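Local coordinates for protein Sso-CP2 metallo-carboxypetidase (Sulfolobus solfataricus, PDB 4MMO) that probably cleaves peptides as a zinc-dependent carboxypeptidase of the M20 family, working as a two-subunit assembly, at residues L182-L187 against L339-E344; E228-D233 against Y319-L324; P280-D285 against L308-V313. One frame throughout, in Å; residues are numbered along the deposited sequence.

Contact 1 (L182-L187 against L339-E344); sequences LLYVEL and LAHGFE
L183, F343 and A340 form the apolar centre of this antiparallel pairing, in which strand 339-344 borders strand 182-187 in the beta sheet of the M20 dimerisation domain. L183 and F343 lie alongside each other and point the same way. The CG of L183 is anti to its backbone N (chi1 177°), and its CD1 touches F343 CE2 at 3.2 Å. L183 and A340 also pack on helix 318-331. On the other face of the sheet, Y184 CB sits over one face of the H341 imidazole, 3.6 Å from its centroid, a CH-pi contact. The two rings are near parallel but slid apart, so they barely overlap. S296 of the second subunit packs on both. A beta bulge shifts the register by one between L182 and Y184. G342 lies in it with a positive phi of 66°, and a side chain there would run into Y184 CD2. The backbone bonds resume on both sides of the bulge. E344 N meets L182 O on a lone pair at 2.9 Å. Y184 N approaches H341 O nearly along the C=O axis. At the polar edge E186 and L339 run side by side, and E186 N gives L339 O a nearly straight bond of 2.7 Å.

Contact 2 (E228-D233 against Y319-L324); sequences EGFYDD and YKVFEL
Here a loop packs against a helix. Residues 228-233 belong to the loop between helices 207-218 and 239-247, and they lie along helix 318-331 within the M20 dimerisation domain. K320, V321 and L324, spaced one, then three residues apart, supply the helix side of the contact.

Apolar packing fills the middle. The F230 CG is anti to its backbone N (chi1 -174°), which brings the end of the ring nearer the helix. V321 CG1 meets the rim of that ring near its plane, 3.8 Å from F230 CE1. F230 also packs on P280 and F310, and V321 on L312 and L183, so this pair belongs to the layer between helix and sheet. Across the contact L324 presses on the loop backbone. Its CD1 lies 3.4 Å from G229 O, and its CD2 faces E228 O. G229 has a positive phi of 90°, a conformation that itself calls for glycine, and a CB there would crowd L324 CD1.

The charged interaction lies at one end. D233 and K320 reach toward each other tip to tip. The lysine chain is extended from CB to NZ, and its NZ makes a weak, long salt bridge of 3.4 Å to D233 OD1. OD2 is almost as near to NZ, so the ammonium stands before both oxygens. An alanine in place of D233 would remove the carboxylate and would probably loosen the loop's charged tie to the helix.

The last link is a water bridge between backbone carbonyls. One water donates to both E228 O and L324 O, and the bond to L324 O is 2.5 Å long.

Contact 3 (P280-D285 against L308-V313); sequences PTCNVD and LDFRLV. With SO4 (sulfate ion), chain D.
The carboxylate of D309 is the polar hub of this antiparallel beta hairpin, built from strands 283-290 and 299-312 of the M20 dimerisation domain. N283 ND2 gives D309 OD1 a hydrogen bond of 2.9 Å. The acceptor uses its syn lone pair, and it lies in the amide plane of N283. The side chains of D285 and D309 cross at about a right angle, their carboxylate planes 45° apart, with D285 OD2 2.7 Å from D309 OD1. Two acid oxygens so close suggest that one group holds a proton, and their proximity would probably raise its pKa. D285 OD1 has its own partner, the backbone N of I299 of the second subunit. D309 OD2 takes a weak bond from R311 NE, part of a salt bridge, and is hydrogen-bonded to S198 OG of the second subunit. A water also donates to it and accepts from T281 OG1.

R311 bends at chi2 and extends outward from the strand. Its NH1 bonds sulfate O4 at 2.7 Å, and the ion lies at the guanidinium edge. The sulfate probably comes from the crystallisation liquor. It is also held by T380 N and by H197 of the second subunit.

The backbone pairs N283 with D309 through two hydrogen bonds. Farther along, T281 N bonds R311 O. T281 OG1 takes the crowded position between backbone N and carbonyl carbon (chi1 68°). From there it accepts the N-H of R311 at 3.0 Å.

Packing occupies the other face. V284 CG2 touches L308 CD2 at 3.6 Å as the two side chains run together. C282 makes a sulfur-aromatic contact with F310, approaching the ring obliquely, with SG 3.5 Å from CE2.

How the contacts relate
Contacts 1 and 3 lie in one sheet, and contact 2 joins a loop to the helix packed on it. Contacts 1 and 3 have centres about 10 Å apart and join through neighbouring strands: V185 O lies 2.7 Å from L308 N, a probable hydrogen bond. Contact 2 covers one face of that sheet. F343 CG meets Y319 CE1 at 3.5 Å, linking it to contact 1, and F230 CE2 meets P280 CB at 3.7 Å, linking it to contact 3. On the other face, contacts 1 and 3 both touch the second subunit and approach the metal site. The side chains of E344 and R311 lie about 10 and 11 Å from the zinc. Contact 2 lies away from the annotated sites.

Contact 1 (L182-L187 against L339-E344)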
loop_
_atom_site.group_PDB
_atom_site.type_symbol
_atom_site.label_atom_id
_atom_site.label_comp_id
_atom_site.label_asym_id
_atom_site.label_seq_id
_atom_site.Cartn_x
_atom_site.Cartn_y
_atom_site.Cartn_z
ATOM N N LEU A 182 -20.296 9.801 -6.629
ATOM C CA LEU A 182 -19.099 8.995 -6.461
ATOM C C LEU A 182 -18.327 8.778 -7.756
ATOM O O LEU A 182 -18.913 8.621 -8.825
ATOM C CB LEU A 182 -19.470 7.642 -5.851
ATOM C CG LEU A 182 -18.312 6.732 -5.442
ATOM C CD1 LEU A 182 -17.378 7.419 -4.458
ATOM C CD2 LEU A 182 -18.868 5.461 -4.835
ATOM N N LEU A 183 -17.003 8.766 -7.630
ATOM C CA LEU A 183 -16.103 8.430 -8.725
ATOM C C LEU A 183 -14.913 7.652 -8.169
ATOM O O LEU A 183 -14.085 8.218 -7.458
ATOM C CB LEU A 183 -15.609 9.703 -9.422
ATOM C CG LEU A 183 -14.591 9.492 -10.549
ATOM C CD1 LEU A 183 -15.232 8.771 -11.724
ATOM C CD2 LEU A 183 -13.978 10.811 -10.998
ATOM N N TYR A 184 -14.843 6.356 -8.473
ATOM C CA TYR A 184 -13.674 5.547 -8.135
ATOM C C TYR A 184 -12.653 5.656 -9.254
ATOM O O TYR A 184 -13.005 5.586 -10.430
ATOM C CB TYR A 184 -14.030 4.068 -7.960
ATOM C CG TYR A 184 -14.807 3.726 -6.713
ATOM C CD1 TYR A 184 -14.290 3.995 -5.454
ATOM C CD2 TYR A 184 -16.047 3.101 -6.795
ATOM C CE1 TYR A 184 -14.996 3.674 -4.309
ATOM C CE2 TYR A 184 -16.759 2.770 -5.656
ATOM C CZ TYR A 184 -16.227 3.056 -4.416
ATOM O OH TYR A 184 -16.936 2.731 -3.281
ATOM N N VAL A 185 -11.388 5.809 -8.884
ATOM C CA VAL A 185 -10.312 5.889 -9.861
ATOM C C VAL A 185 -9.096 5.118 -9.374
ATOM O O VAL A 185 -8.762 5.149 -8.188
ATOM C CB VAL A 185 -9.917 7.351 -10.135
ATOM C CG1 VAL A 185 -8.644 7.433 -10.976
ATOM C CG2 VAL A 185 -11.053 8.075 -10.830
ATOM N N GLU A 186 -8.447 4.420 -10.300
ATOM C CA GLU A 186 -7.176 3.772 -10.019
ATOM C C GLU A 186 -6.104 4.320 -10.943
ATOM O O GLU A 186 -6.284 4.355 -12.160
ATOM C CB GLU A 186 -7.279 2.263 -10.192
ATOM C CG GLU A 186 -5.934 1.567 -10.046
ATOM C CD GLU A 186 -6.064 0.086 -9.769
ATOM O OE1 GLU A 186 -6.940 -0.563 -10.380
ATOM O OE2 GLU A 186 -5.290 -0.425 -8.933
ATOM N N LEU A 187 -4.999 4.768 -10.353
ATOM C CA LEU A 187 -3.852 5.244 -11.114
ATOM C C LEU A 187 -2.772 4.184 -11.054
ATOM O O LEU A 187 -2.511 3.629 -9.992
ATOM C CB LEU A 187 -3.311 6.546 -10.525
ATOM C CG LEU A 187 -4.281 7.721 -10.435
ATOM C CD1 LEU A 187 -3.576 8.932 -9.844
ATOM C CD2 LEU A 187 -4.860 8.050 -11.802
ATOM N N LEU A 339 -7.831 4.124 -14.639
ATOM C CA LEU A 339 -9.000 3.260 -14.682
ATOM C C LEU A 339 -10.068 3.841 -13.762
ATOM O O LEU A 339 -9.762 4.254 -12.646
ATOM C CB LEU A 339 -8.623 1.856 -14.220
ATOM C CG LEU A 339 -7.440 1.216 -14.948
ATOM C CD1 LEU A 339 -6.870 0.069 -14.130
ATOM C CD2 LEU A 339 -7.861 0.737 -16.327
ATOM N N ALA A 340 -11.313 3.875 -14.229
ATOM C CA ALA A 340 -12.413 4.434 -13.445
ATOM C C ALA A 340 -13.624 3.508 -13.415
ATOM O O ALA A 340 -13.777 2.647 -14.277
ATOM C CB ALA A 340 -12.809 5.782 -13.999
ATOM N N HIS A 341 -14.480 3.696 -12.414
ATOM C CA HIS A 341 -15.746 2.973 -12.325
ATOM C C HIS A 341 -16.629 3.550 -11.222
ATOM O O HIS A 341 -16.205 4.416 -10.459
ATOM C CB HIS A 341 -15.511 1.482 -12.071
ATOM C CG HIS A 341 -14.804 1.190 -10.783
ATOM N ND1 HIS A 341 -13.430 1.219 -10.662
ATOM C CD2 HIS A 341 -15.282 0.854 -9.561
ATOM C CE1 HIS A 341 -13.095 0.916 -9.421
ATOM N NE2 HIS A 341 -14.199 0.690 -8.732
ATOM N N GLY A 342 -17.866 3.073 -11.156
ATOM C CA GLY A 342 -18.790 3.486 -10.118
ATOM C C GLY A 342 -19.187 4.948 -10.190
ATOM O O GLY A 342 -19.326 5.607 -9.159
ATOM N N PHE A 343 -19.373 5.459 -11.403
ATOM C CA PHE A 343 -19.859 6.819 -11.583
ATOM C C PHE A 343 -21.260 6.922 -10.981
ATOM O O PHE A 343 -22.169 6.210 -11.395
ATOM C CB PHE A 343 -19.901 7.194 -13.067
ATOM C CG PHE A 343 -18.569 7.090 -13.768
ATOM C CD1 PHE A 343 -18.117 5.873 -14.253
ATOM C CD2 PHE A 343 -17.780 8.211 -13.956
ATOM C CE1 PHE A 343 -16.896 5.774 -14.902
ATOM C CE2 PHE A 343 -16.561 8.121 -14.603
ATOM C CZ PHE A 343 -16.118 6.899 -15.077
ATOM N N GLU A 344 -21.418 7.790 -9.987
ATOM C CA GLU A 344 -22.714 7.993 -9.338
ATOM C C GLU A 344 -22.982 9.484 -9.220
ATOM O O GLU A 344 -22.079 10.259 -8.916
ATOM C CB GLU A 344 -22.734 7.349 -7.950
ATOM C CG GLU A 344 -22.466 5.847 -7.937
ATOM C CD GLU A 344 -23.740 5.024 -7.864
ATOM O OE1 GLU A 344 -24.659 5.268 -8.677
ATOM O OE2 GLU A 344 -23.825 4.139 -6.984
#

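Contact 2 (E228-D233 against Y319-L324)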
loop_
_atom_site.group_PDB
_atom_site.type_symbol
_atom_site.label_atom_id
_atom_site.label_comp_id
_atom_site.label_asym_id
_atom_site.label_seq_id
_atom_site.Cartn_x
_atom_site.Cartn_y
_atom_site.Cartn_z
ATOM N N GLU A 228 -8.430 21.815 -11.129
ATOM C CA GLU A 228 -9.039 23.006 -11.710
ATOM C C GLU A 228 -10.467 22.720 -12.167
ATOM O O GLU A 228 -10.709 21.775 -12.915
ATOM C CB GLU A 228 -8.200 23.511 -12.888
ATOM C CG GLU A 228 -8.709 24.810 -13.506
ATOM C CD GLU A 228 -7.870 25.263 -14.688
ATOM O OE1 GLU A 228 -6.673 24.912 -14.744
ATOM O OE2 GLU A 228 -8.410 25.967 -15.567
ATOM N N GLY A 229 -11.405 23.538 -11.698
ATOM C CA GLY A 229 -12.802 23.428 -12.084
ATOM C C GLY A 229 -13.643 22.525 -11.193
ATOM O O GLY A 229 -14.851 22.412 -11.390
ATOM N N PHE A 230 -13.012 21.891 -10.209
ATOM C CA PHE A 230 -13.687 20.902 -9.369
ATOM C C PHE A 230 -14.907 21.468 -8.634
ATOM O O PHE A 230 -15.942 20.809 -8.546
ATOM C CB PHE A 230 -12.691 20.327 -8.364
ATOM C CG PHE A 230 -13.236 19.202 -7.536
ATOM C CD1 PHE A 230 -13.265 17.910 -8.031
ATOM C CD2 PHE A 230 -13.701 19.432 -6.252
ATOM C CE1 PHE A 230 -13.761 16.875 -7.268
ATOM C CE2 PHE A 230 -14.193 18.397 -5.482
ATOM C CZ PHE A 230 -14.224 17.117 -5.991
ATOM N N TYR A 231 -14.789 22.691 -8.127
ATOM C CA TYR A 231 -15.841 23.294 -7.308
ATOM C C TYR A 231 -16.825 24.153 -8.104
ATOM O O TYR A 231 -17.826 24.607 -7.556
ATOM C CB TYR A 231 -15.223 24.135 -6.183
ATOM C CG TYR A 231 -14.491 23.311 -5.145
ATOM C CD1 TYR A 231 -15.182 22.682 -4.118
ATOM C CD2 TYR A 231 -13.111 23.156 -5.198
ATOM C CE1 TYR A 231 -14.521 21.922 -3.170
ATOM C CE2 TYR A 231 -12.439 22.399 -4.254
ATOM C CZ TYR A 231 -13.147 21.783 -3.244
ATOM O OH TYR A 231 -12.482 21.027 -2.307
ATOM N N ASP A 232 -16.551 24.371 -9.389
ATOM C CA ASP A 232 -17.373 25.271 -10.202
ATOM C C ASP A 232 -18.842 24.847 -10.260
ATOM O O ASP A 232 -19.735 25.689 -10.254
ATOM C CB ASP A 232 -16.817 25.379 -11.626
ATOM C CG ASP A 232 -15.499 26.138 -11.690
ATOM O OD1 ASP A 232 -15.148 26.819 -10.705
ATOM O OD2 ASP A 232 -14.818 26.060 -12.735
ATOM N N ASP A 233 -19.085 23.541 -10.317
ATOM C CA ASP A 233 -20.443 23.017 -10.428
ATOM C C ASP A 233 -21.100 22.820 -9.062
ATOM O O ASP A 233 -22.266 22.435 -8.982
ATOM C CB ASP A 233 -20.431 21.681 -11.181
ATOM C CG ASP A 233 -20.322 21.852 -12.687
ATOM O OD1 ASP A 233 -19.731 22.855 -13.140
ATOM O OD2 ASP A 233 -20.830 20.978 -13.420
ATOM N N TYR A 319 -18.799 12.075 -14.477
ATOM C CA TYR A 319 -18.138 11.963 -15.770
ATOM C C TYR A 319 -17.372 13.245 -16.097
ATOM O O TYR A 319 -16.311 13.203 -16.710
ATOM C CB TYR A 319 -19.151 11.627 -16.867
ATOM C CG TYR A 319 -19.777 10.262 -16.689
ATOM C CD1 TYR A 319 -19.116 9.118 -17.108
ATOM C CD2 TYR A 319 -21.025 10.118 -16.094
ATOM C CE1 TYR A 319 -19.675 7.869 -16.945
ATOM C CE2 TYR A 319 -21.595 8.864 -15.925
ATOM C CZ TYR A 319 -20.910 7.744 -16.354
ATOM O OH TYR A 319 -21.459 6.490 -16.199
ATOM N N LYS A 320 -17.896 14.384 -15.668
ATOM C CA LYS A 320 -17.191 15.642 -15.861
ATOM C C LYS A 320 -15.962 15.728 -14.949
ATOM O O LYS A 320 -14.890 16.152 -15.378
ATOM C CB LYS A 320 -18.123 16.819 -15.601
ATOM C CG LYS A 320 -17.488 18.169 -15.862
ATOM C CD LYS A 320 -18.531 19.271 -15.891
ATOM C CE LYS A 320 -17.902 20.622 -16.182
ATOM N NZ LYS A 320 -18.924 21.703 -16.268
ATOM N N VAL A 321 -16.119 15.320 -13.693
ATOM C CA VAL A 321 -15.022 15.376 -12.734
ATOM C C VAL A 321 -13.876 14.500 -13.221
ATOM O O VAL A 321 -12.707 14.848 -13.059
ATOM C CB VAL A 321 -15.480 14.935 -11.325
ATOM C CG1 VAL A 321 -14.291 14.768 -10.382
ATOM C CG2 VAL A 321 -16.460 15.950 -10.754
ATOM N N PHE A 322 -14.222 13.372 -13.833
ATOM C CA PHE A 322 -13.231 12.469 -14.400
ATOM C C PHE A 322 -12.423 13.170 -15.485
ATOM O O PHE A 322 -11.215 12.975 -15.593
ATOM C CB PHE A 322 -13.917 11.229 -14.976
ATOM C CG PHE A 322 -12.965 10.144 -15.401
ATOM C CD1 PHE A 322 -11.963 9.707 -14.548
ATOM C CD2 PHE A 322 -13.088 9.544 -16.644
ATOM C CE1 PHE A 322 -11.090 8.702 -14.934
ATOM C CE2 PHE A 322 -12.221 8.535 -17.032
ATOM C CZ PHE A 322 -11.222 8.114 -16.175
ATOM N N GLU A 323 -13.091 13.994 -16.287
ATOM C CA GLU A 323 -12.413 14.717 -17.358
ATOM C C GLU A 323 -11.516 15.807 -16.779
ATOM O O GLU A 323 -10.402 16.023 -17.261
ATOM C CB GLU A 323 -13.429 15.325 -18.336
ATOM C CG GLU A 323 -12.799 16.091 -19.494
ATOM C CD GLU A 323 -11.812 15.253 -20.296
ATOM O OE1 GLU A 323 -12.054 14.039 -20.474
ATOM O OE2 GLU A 323 -10.789 15.811 -20.749
ATOM N N LEU A 324 -12.003 16.494 -15.749
ATOM C CA LEU A 324 -11.214 17.521 -15.076
ATOM C C LEU A 324 -9.978 16.901 -14.433
ATOM O O LEU A 324 -8.882 17.459 -14.500
ATOM C CB LEU A 324 -12.048 18.233 -14.010
ATOM C CG LEU A 324 -13.228 19.078 -14.494
ATOM C CD1 LEU A 324 -13.920 19.727 -13.308
ATOM C CD2 LEU A 324 -12.784 20.139 -15.492
HETATM O O HOH W 1 -8.808 19.934 -14.513
#

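Contact 3 (P280-D285 against L308-V313)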
loop_
_atom_site.group_PDB
_atom_site.type_symbol
_atom_site.label_atom_id
_atom_site.label_comp_id
_atom_site.label_asym_id
_atom_site.label_seq_id
_atom_site.Cartn_x
_atom_site.Cartn_y
_atom_site.Cartn_z
ATOM N N PRO A 280 -17.463 18.033 -0.824
ATOM C CA PRO A 280 -16.985 16.983 -1.726
ATOM C C PRO A 280 -15.572 16.561 -1.322
ATOM O O PRO A 280 -14.915 17.322 -0.616
ATOM C CB PRO A 280 -16.980 17.672 -3.091
ATOM C CG PRO A 280 -16.762 19.111 -2.777
ATOM C CD PRO A 280 -17.471 19.358 -1.473
ATOM N N THR A 281 -15.116 15.384 -1.744
ATOM C CA THR A 281 -13.809 14.886 -1.316
ATOM C C THR A 281 -12.951 14.371 -2.459
ATOM O O THR A 281 -13.446 14.065 -3.541
ATOM C CB THR A 281 -13.951 13.724 -0.316
ATOM O OG1 THR A 281 -14.503 12.579 -0.981
ATOM C CG2 THR A 281 -14.841 14.124 0.851
ATOM N N CYS A 282 -11.650 14.299 -2.191
ATOM C CA CYS A 282 -10.716 13.515 -2.985
ATOM C C CYS A 282 -9.904 12.681 -2.006
ATOM O O CYS A 282 -8.930 13.161 -1.433
ATOM C CB CYS A 282 -9.784 14.406 -3.803
ATOM S SG CYS A 282 -8.420 13.497 -4.586
ATOM N N ASN A 283 -10.325 11.437 -1.812
ATOM C CA ASN A 283 -9.743 10.572 -0.797
ATOM C C ASN A 283 -8.884 9.461 -1.399
ATOM O O ASN A 283 -9.211 8.911 -2.453
ATOM C CB ASN A 283 -10.862 9.968 0.046
ATOM C CG ASN A 283 -10.346 9.041 1.122
ATOM O OD1 ASN A 283 -9.742 9.485 2.099
ATOM N ND2 ASN A 283 -10.591 7.749 0.956
ATOM N N VAL A 284 -7.782 9.142 -0.724
ATOM C CA VAL A 284 -6.924 8.035 -1.133
ATOM C C VAL A 284 -7.312 6.791 -0.345
ATOM O O VAL A 284 -7.167 6.750 0.877
ATOM C CB VAL A 284 -5.428 8.356 -0.911
ATOM C CG1 VAL A 284 -4.552 7.166 -1.298
ATOM C CG2 VAL A 284 -5.021 9.591 -1.705
ATOM N N ASP A 285 -7.810 5.779 -1.048
ATOM C CA ASP A 285 -8.224 4.533 -0.412
ATOM C C ASP A 285 -7.048 3.588 -0.288
ATOM O O ASP A 285 -7.025 2.715 0.581
ATOM C CB ASP A 285 -9.320 3.846 -1.226
ATOM C CG ASP A 285 -10.534 4.712 -1.409
ATOM O OD1 ASP A 285 -11.369 4.770 -0.481
ATOM O OD2 ASP A 285 -10.651 5.337 -2.479
ATOM N N LEU A 308 -8.352 6.053 -5.718
ATOM C CA LEU A 308 -8.980 7.279 -5.241
ATOM C C LEU A 308 -10.490 7.176 -5.359
ATOM O O LEU A 308 -11.009 6.618 -6.329
ATOM C CB LEU A 308 -8.509 8.478 -6.067
ATOM C CG LEU A 308 -7.003 8.642 -6.272
ATOM C CD1 LEU A 308 -6.735 9.698 -7.333
ATOM C CD2 LEU A 308 -6.322 9.012 -4.968
ATOM N N ASP A 309 -11.190 7.709 -4.364
ATOM C CA ASP A 309 -12.628 7.892 -4.459
ATOM C C ASP A 309 -12.946 9.365 -4.231
ATOM O O ASP A 309 -12.417 9.989 -3.309
ATOM C CB ASP A 309 -13.369 6.992 -3.461
ATOM C CG ASP A 309 -13.240 7.470 -2.026
ATOM O OD1 ASP A 309 -12.149 7.320 -1.442
ATOM O OD2 ASP A 309 -14.239 7.985 -1.476
ATOM N N PHE A 310 -13.779 9.920 -5.108
ATOM C CA PHE A 310 -14.248 11.293 -4.985
ATOM C C PHE A 310 -15.716 11.268 -4.587
ATOM O O PHE A 310 -16.536 10.721 -5.319
ATOM C CB PHE A 310 -14.140 12.038 -6.321
ATOM C CG PHE A 310 -12.730 12.235 -6.821
ATOM C CD1 PHE A 310 -12.079 11.233 -7.521
ATOM C CD2 PHE A 310 -12.077 13.440 -6.625
ATOM C CE1 PHE A 310 -10.791 11.425 -7.997
ATOM C CE2 PHE A 310 -10.794 13.635 -7.098
ATOM C CZ PHE A 310 -10.151 12.625 -7.786
ATOM N N ARG A 311 -16.051 11.848 -3.438
ATOM C CA ARG A 311 -17.452 12.014 -3.059
ATOM C C ARG A 311 -17.919 13.357 -3.591
ATOM O O ARG A 311 -17.248 14.370 -3.401
ATOM C CB ARG A 311 -17.626 11.963 -1.545
ATOM C CG ARG A 311 -17.126 10.690 -0.907
ATOM C CD ARG A 311 -18.036 9.515 -1.196
ATOM N NE ARG A 311 -17.478 8.284 -0.643
ATOM C CZ ARG A 311 -18.176 7.182 -0.397
ATOM N NH1 ARG A 311 -19.478 7.138 -0.647
ATOM N NH2 ARG A 311 -17.567 6.119 0.108
ATOM N N LEU A 312 -19.070 13.359 -4.252
ATOM C CA LEU A 312 -19.545 14.537 -4.967
ATOM C C LEU A 312 -20.843 15.084 -4.389
ATOM O O LEU A 312 -21.604 14.364 -3.742
ATOM C CB LEU A 312 -19.745 14.185 -6.440
ATOM C CG LEU A 312 -18.513 13.585 -7.121
ATOM C CD1 LEU A 312 -18.856 13.085 -8.515
ATOM C CD2 LEU A 312 -17.390 14.611 -7.175
ATOM N N VAL A 313 -21.085 16.369 -4.632
ATOM C CA VAL A 313 -22.297 17.037 -4.181
ATOM C C VAL A 313 -22.899 17.789 -5.362
ATOM O O VAL A 313 -22.203 18.048 -6.343
ATOM C CB VAL A 313 -22.005 18.016 -3.024
ATOM C CG1 VAL A 313 -21.399 17.272 -1.843
ATOM C CG2 VAL A 313 -21.073 19.135 -3.476
HETATM S S SO4 D . -21.433 3.892 0.434
HETATM O O1 SO4 D . -20.137 3.222 0.420
HETATM O O2 SO4 D . -22.437 3.062 -0.251
HETATM O O3 SO4 D . -21.711 4.172 1.849
HETATM O O4 SO4 D . -21.355 5.165 -0.274
HETATM O O HOH W 2 -14.149 10.033 0.283
#